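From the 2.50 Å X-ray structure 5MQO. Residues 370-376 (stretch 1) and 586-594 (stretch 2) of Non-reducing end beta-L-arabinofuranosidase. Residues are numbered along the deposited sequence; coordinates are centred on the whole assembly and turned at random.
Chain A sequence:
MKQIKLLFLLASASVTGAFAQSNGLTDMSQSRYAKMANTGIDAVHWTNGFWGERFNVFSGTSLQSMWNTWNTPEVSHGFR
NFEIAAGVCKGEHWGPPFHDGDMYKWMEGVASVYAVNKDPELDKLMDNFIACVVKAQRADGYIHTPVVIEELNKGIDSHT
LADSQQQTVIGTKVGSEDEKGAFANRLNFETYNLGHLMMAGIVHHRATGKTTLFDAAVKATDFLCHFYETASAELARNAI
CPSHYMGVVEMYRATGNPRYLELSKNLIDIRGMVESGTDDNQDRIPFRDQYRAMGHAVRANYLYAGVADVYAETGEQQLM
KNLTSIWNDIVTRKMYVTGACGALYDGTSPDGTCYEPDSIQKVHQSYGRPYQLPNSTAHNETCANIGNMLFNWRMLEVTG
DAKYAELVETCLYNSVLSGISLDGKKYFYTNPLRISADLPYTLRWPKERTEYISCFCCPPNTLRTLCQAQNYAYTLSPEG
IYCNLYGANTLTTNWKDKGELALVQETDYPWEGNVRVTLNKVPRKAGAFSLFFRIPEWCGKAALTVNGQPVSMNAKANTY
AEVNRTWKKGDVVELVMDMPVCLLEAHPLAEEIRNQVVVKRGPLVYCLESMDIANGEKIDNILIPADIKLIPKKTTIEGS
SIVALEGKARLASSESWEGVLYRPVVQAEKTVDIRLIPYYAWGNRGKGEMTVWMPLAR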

ATOM      1  N   PRO A 370       9.491  -4.633 -19.417  1.00 46.54           N
ATOM      2  CA  PRO A 370       8.431  -5.584 -19.136  1.00 47.59           C
ATOM      3  C   PRO A 370       8.993  -6.972 -18.752  1.00 49.15           C
ATOM      4  O   PRO A 370      10.020  -7.411 -19.302  1.00 51.48           O
ATOM      5  CB  PRO A 370       7.658  -5.670 -20.469  1.00 48.82           C
ATOM      6  CG  PRO A 370       8.070  -4.492 -21.286  1.00 47.71           C
ATOM      7  CD  PRO A 370       9.195  -3.799 -20.593  1.00 47.01           C
ATOM      8  N   TYR A 371       8.337  -7.629 -17.798  1.00 47.51           N
ATOM      9  CA  TYR A 371       8.790  -8.892 -17.244  1.00 46.46           C
ATOM     10  C   TYR A 371      10.238  -8.930 -16.709  1.00 47.60           C
ATOM     11  O   TYR A 371      10.816 -10.025 -16.579  1.00 52.76           O
ATOM     12  CB  TYR A 371       8.571 -10.008 -18.266  1.00 45.54           C
ATOM     13  CG  TYR A 371       7.227  -9.931 -18.901  1.00 46.21           C
ATOM     14  CD1 TYR A 371       6.067 -10.282 -18.190  1.00 45.83           C
ATOM     15  CD2 TYR A 371       7.085  -9.454 -20.201  1.00 46.49           C
ATOM     16  CE1 TYR A 371       4.804 -10.173 -18.780  1.00 45.83           C
ATOM     17  CE2 TYR A 371       5.839  -9.372 -20.805  1.00 47.07           C
ATOM     18  CZ  TYR A 371       4.699  -9.720 -20.088  1.00 45.98           C
ATOM     19  OH  TYR A 371       3.482  -9.591 -20.707  1.00 45.40           O
ATOM     20  N   GLN A 372      10.839  -7.787 -16.394  1.00 45.63           N
ATOM     21  CA  GLN A 372      12.171  -7.800 -15.794  1.00 47.10           C
ATOM     22  C   GLN A 372      11.996  -7.718 -14.285  1.00 46.88           C
ATOM     23  O   GLN A 372      11.854  -6.622 -13.721  1.00 45.73           O
ATOM     24  CB  GLN A 372      13.045  -6.659 -16.323  1.00 48.36           C
ATOM     25  CG  GLN A 372      14.406  -6.547 -15.657  1.00 48.65           C
ATOM     26  CD  GLN A 372      15.225  -5.386 -16.171  1.00 50.52           C
ATOM     27  OE1 GLN A 372      14.704  -4.384 -16.709  1.00 54.94           O
ATOM     28  NE2 GLN A 372      16.530  -5.505 -16.006  1.00 48.97           N
ATOM     29  N   LEU A 373      11.981  -8.880 -13.635  1.00 48.22           N
ATOM     30  CA  LEU A 373      11.638  -8.957 -12.206  1.00 49.79           C
ATOM     31  C   LEU A 373      12.647  -9.691 -11.332  1.00 49.74           C
ATOM     32  O   LEU A 373      12.278 -10.617 -10.627  1.00 54.35           O
ATOM     33  CB  LEU A 373      10.231  -9.545 -12.048  1.00 50.48           C
ATOM     34  CG  LEU A 373       9.155  -8.695 -12.754  1.00 51.94           C
ATOM     35  CD1 LEU A 373       7.850  -9.474 -12.899  1.00 52.76           C
ATOM     36  CD2 LEU A 373       8.937  -7.364 -12.036  1.00 52.03           C
ATOM     37  N   PRO A 374      13.918  -9.241 -11.328  1.00 50.91           N
ATOM     38  CA  PRO A 374      14.949  -9.874 -10.505  1.00 50.41           C
ATOM     39  C   PRO A 374      14.625  -9.845  -9.008  1.00 49.21           C
ATOM     40  O   PRO A 374      13.839  -9.046  -8.558  1.00 48.45           O
ATOM     41  CB  PRO A 374      16.170  -8.987 -10.767  1.00 50.25           C
ATOM     42  CG  PRO A 374      15.592  -7.636 -11.028  1.00 49.45           C
ATOM     43  CD  PRO A 374      14.434  -7.983 -11.920  1.00 50.65           C
ATOM     44  N   ASN A 375      15.300 -10.680  -8.257  1.00 48.28           N
ATOM     45  CA  ASN A 375      14.898 -11.011  -6.926  1.00 49.21           C
ATOM     46  C   ASN A 375      15.856 -10.415  -5.911  1.00 48.25           C
ATOM     47  O   ASN A 375      15.425  -9.651  -5.042  1.00 49.32           O
ATOM     48  CB  ASN A 375      14.858 -12.533  -6.796  1.00 51.82           C
ATOM     49  CG  ASN A 375      13.670 -13.158  -7.513  1.00 54.13           C
ATOM     50  OD1 ASN A 375      13.781 -13.675  -8.632  1.00 52.80           O
ATOM     51  ND2 ASN A 375      12.523 -13.140  -6.844  1.00 57.97           N
ATOM     52  N   SER A 376      17.135 -10.794  -6.004  1.00 46.50           N
ATOM     53  CA  SER A 376      18.189 -10.274  -5.135  1.00 45.74           C
ATOM     54  C   SER A 376      18.349  -8.771  -5.279  1.00 45.58           C
ATOM     55  O   SER A 376      18.624  -8.101  -4.287  1.00 50.14           O
ATOM     56  CB  SER A 376      19.555 -10.922  -5.406  1.00 45.91           C
ATOM     57  OG  SER A 376      19.547 -12.340  -5.289  1.00 48.21           O
TER
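Stretch 2 586-594: AHPLAEEIR

Stretch 2 (586-594) packs on stretch 1 (370-376) as one irregular segment against another, burying 469 Å² in total across a sequence separation of at least 216 residues. Stretch 1 has no regular helix or strand; stretch 2 is loop and turn apart from a short 3-10 segment at E591 and E592. The two run in the same sense, Y371 lying beside A590 (CA to CA 4.6 Å) and P374 beside E592 (CA to CA 5.2 Å).

The first half of stretch 2 is a type I beta turn from H587 to A590, closed by A590 N to H587 O at 3.0 Å. It lies against one side of Y371, whose backbone has positive phi (53/21) and whose CB points toward the turn. With chi1 at -45° (m) and chi2 at -73°, the phenol ring lies face-to-face with the imidazole of H587, ring centroids 4.4 Å apart and planes at 20°; the closest pair is Y371 CE1 and H587 CG, 3.8 Å. H587 adopts chi1 t (-171°) with chi2 at -67°, an orientation that serves two contacts: the ring offers a face to Y371, while H587 ND1 accepts a hydrogen bond from L589 N at 3.2 Å within the turn.

L589, in the common m,t rotamer, directs its CB toward stretch 1 and brings CD1 to 3.6 Å from Y371 CE2, adding an apolar contact oblique to the ring. Its carbonyl also presses close, L589 O lying 3.1 Å from Y371 CB. At A590 the small side chain meets the root of the tyrosine, CB to CB of Y371 at 4.2 Å, and the backbones come near enough for A590 CA to make a CA-H...O contact with Y371 O at 3.4 Å.

Beyond the turn, E592 covers L373 and P374. Its chi1 is m (-64°), but chi2 is 94°, between wells; this bend carries the carboxylate back along stretch 1, where E592 OE1 accepts a weak hydrogen bond from L373 N (3.2 Å, 156°). E592 OE1 also lies 3.4 Å from Y371 O, an approach of two acceptors without a hydrogen bond. The aliphatic part of E592 meanwhile packs on the proline, E592 CG lying 3.6 Å from P374 CA. Q372 points its CB away from stretch 2 and extends t,t; its closest approach is Q372 CG to E592 OE2, 3.6 Å.

I593 is buried, its CB toward stretch 1; chi1 p (57°) places I593 CG2 4.4 Å from L373 O; chi2 is t.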

ATOM      1  N   ALA A 586       4.815 -17.866 -12.997  1.00 48.96           N
ATOM      2  CA  ALA A 586       4.785 -16.554 -13.627  1.00 49.51           C
ATOM      3  C   ALA A 586       4.963 -16.680 -15.125  1.00 51.46           C
ATOM      4  O   ALA A 586       5.465 -17.693 -15.657  1.00 53.89           O
ATOM      5  CB  ALA A 586       5.847 -15.633 -13.039  1.00 48.39           C
ATOM      6  N   HIS A 587       4.542 -15.629 -15.806  1.00 50.41           N
ATOM      7  CA  HIS A 587       4.607 -15.541 -17.277  1.00 51.56           C
ATOM      8  C   HIS A 587       6.018 -15.940 -17.802  1.00 52.22           C
ATOM      9  O   HIS A 587       7.021 -15.643 -17.172  1.00 53.57           O
ATOM     10  CB  HIS A 587       4.204 -14.102 -17.652  1.00 50.44           C
ATOM     11  CG  HIS A 587       3.999 -13.871 -19.100  1.00 48.77           C
ATOM     12  ND1 HIS A 587       5.027 -13.938 -20.003  1.00 48.63           N
ATOM     13  CD2 HIS A 587       2.900 -13.515 -19.801  1.00 48.41           C
ATOM     14  CE1 HIS A 587       4.575 -13.650 -21.209  1.00 49.26           C
ATOM     15  NE2 HIS A 587       3.283 -13.390 -21.112  1.00 49.06           N
ATOM     16  N   PRO A 588       6.096 -16.661 -18.922  1.00 53.83           N
ATOM     17  CA  PRO A 588       7.418 -17.188 -19.320  1.00 52.16           C
ATOM     18  C   PRO A 588       8.478 -16.134 -19.638  1.00 50.46           C
ATOM     19  O   PRO A 588       9.665 -16.372 -19.458  1.00 51.96           O
ATOM     20  CB  PRO A 588       7.112 -18.042 -20.557  1.00 53.66           C
ATOM     21  CG  PRO A 588       5.693 -17.707 -20.946  1.00 55.96           C
ATOM     22  CD  PRO A 588       5.003 -17.275 -19.697  1.00 54.94           C
ATOM     23  N   LEU A 589       8.076 -14.996 -20.167  1.00 49.16           N
ATOM     24  CA  LEU A 589       8.991 -13.861 -20.334  1.00 46.23           C
ATOM     25  C   LEU A 589       9.568 -13.257 -19.034  1.00 42.86           C
ATOM     26  O   LEU A 589      10.387 -12.408 -19.110  1.00 39.28           O
ATOM     27  CB  LEU A 589       8.322 -12.761 -21.155  1.00 47.23           C
ATOM     28  CG  LEU A 589       7.984 -13.021 -22.623  1.00 49.04           C
ATOM     29  CD1 LEU A 589       7.172 -11.839 -23.139  1.00 50.76           C
ATOM     30  CD2 LEU A 589       9.221 -13.175 -23.508  1.00 50.06           C
ATOM     31  N   ALA A 590       9.132 -13.664 -17.853  1.00 42.99           N
ATOM     32  CA  ALA A 590       9.836 -13.285 -16.612  1.00 44.17           C
ATOM     33  C   ALA A 590      10.959 -14.288 -16.272  1.00 44.66           C
ATOM     34  O   ALA A 590      10.783 -15.205 -15.470  1.00 46.03           O
ATOM     35  CB  ALA A 590       8.863 -13.165 -15.456  1.00 44.62           C
ATOM     36  N   GLU A 591      12.117 -14.061 -16.872  1.00 45.36           N
ATOM     37  CA  GLU A 591      13.220 -15.007 -16.869  1.00 46.00           C
ATOM     38  C   GLU A 591      13.775 -15.243 -15.487  1.00 46.42           C
ATOM     39  O   GLU A 591      14.159 -16.355 -15.143  1.00 48.90           O
ATOM     40  CB  GLU A 591      14.358 -14.487 -17.764  1.00 46.45           C
ATOM     41  CG  GLU A 591      13.948 -14.118 -19.189  1.00 45.17           C
ATOM     42  CD  GLU A 591      15.118 -14.104 -20.161  1.00 45.23           C
ATOM     43  OE1 GLU A 591      16.284 -14.296 -19.731  1.00 44.43           O
ATOM     44  OE2 GLU A 591      14.864 -13.894 -21.367  1.00 44.56           O
ATOM     45  N   GLU A 592      13.800 -14.193 -14.683  1.00 47.05           N
ATOM     46  CA  GLU A 592      14.398 -14.248 -13.340  1.00 46.96           C
ATOM     47  C   GLU A 592      13.663 -15.183 -12.403  1.00 46.35           C
ATOM     48  O   GLU A 592      14.217 -15.582 -11.385  1.00 48.91           O
ATOM     49  CB  GLU A 592      14.448 -12.845 -12.725  1.00 47.91           C
ATOM     50  CG  GLU A 592      15.350 -11.848 -13.481  1.00 48.32           C
ATOM     51  CD  GLU A 592      14.678 -10.975 -14.526  1.00 47.42           C
ATOM     52  OE1 GLU A 592      13.582 -11.319 -15.007  1.00 46.69           O
ATOM     53  OE2 GLU A 592      15.286  -9.937 -14.900  1.00 50.93           O
ATOM     54  N   ILE A 593      12.425 -15.532 -12.757  1.00 45.67           N
ATOM     55  CA  ILE A 593      11.598 -16.479 -11.992  1.00 46.25           C
ATOM     56  C   ILE A 593      11.007 -17.610 -12.843  1.00 47.64           C
ATOM     57  O   ILE A 593      10.060 -18.292 -12.437  1.00 45.71           O
ATOM     58  CB  ILE A 593      10.497 -15.720 -11.238  1.00 45.43           C
ATOM     59  CG1 ILE A 593       9.622 -14.884 -12.180  1.00 44.91           C
ATOM     60  CG2 ILE A 593      11.161 -14.822 -10.209  1.00 46.54           C
ATOM     61  CD1 ILE A 593       8.542 -14.080 -11.460  1.00 46.53           C
ATOM     62  N   ARG A 594      11.582 -17.828 -14.027  1.00 50.12           N
ATOM     63  CA  ARG A 594      11.132 -18.905 -14.882  1.00 51.45           C
ATOM     64  C   ARG A 594      11.299 -20.241 -14.139  1.00 51.79           C
ATOM     65  O   ARG A 594      12.236 -20.422 -13.361  1.00 50.86           O
ATOM     66  CB  ARG A 594      11.883 -18.893 -16.206  1.00 52.52           C
ATOM     67  CG  ARG A 594      11.391 -19.942 -17.195  1.00 53.74           C
ATOM     68  CD  ARG A 594      11.489 -19.467 -18.626  1.00 55.29           C
ATOM     69  NE  ARG A 594      11.123 -20.505 -19.581  1.00 59.73           N
ATOM     70  CZ  ARG A 594       9.887 -20.974 -19.774  1.00 60.03           C
ATOM     71  NH1 ARG A 594       8.863 -20.506 -19.072  1.00 63.75           N
ATOM     72  NH2 ARG A 594       9.668 -21.929 -20.671  1.00 58.96           N
TER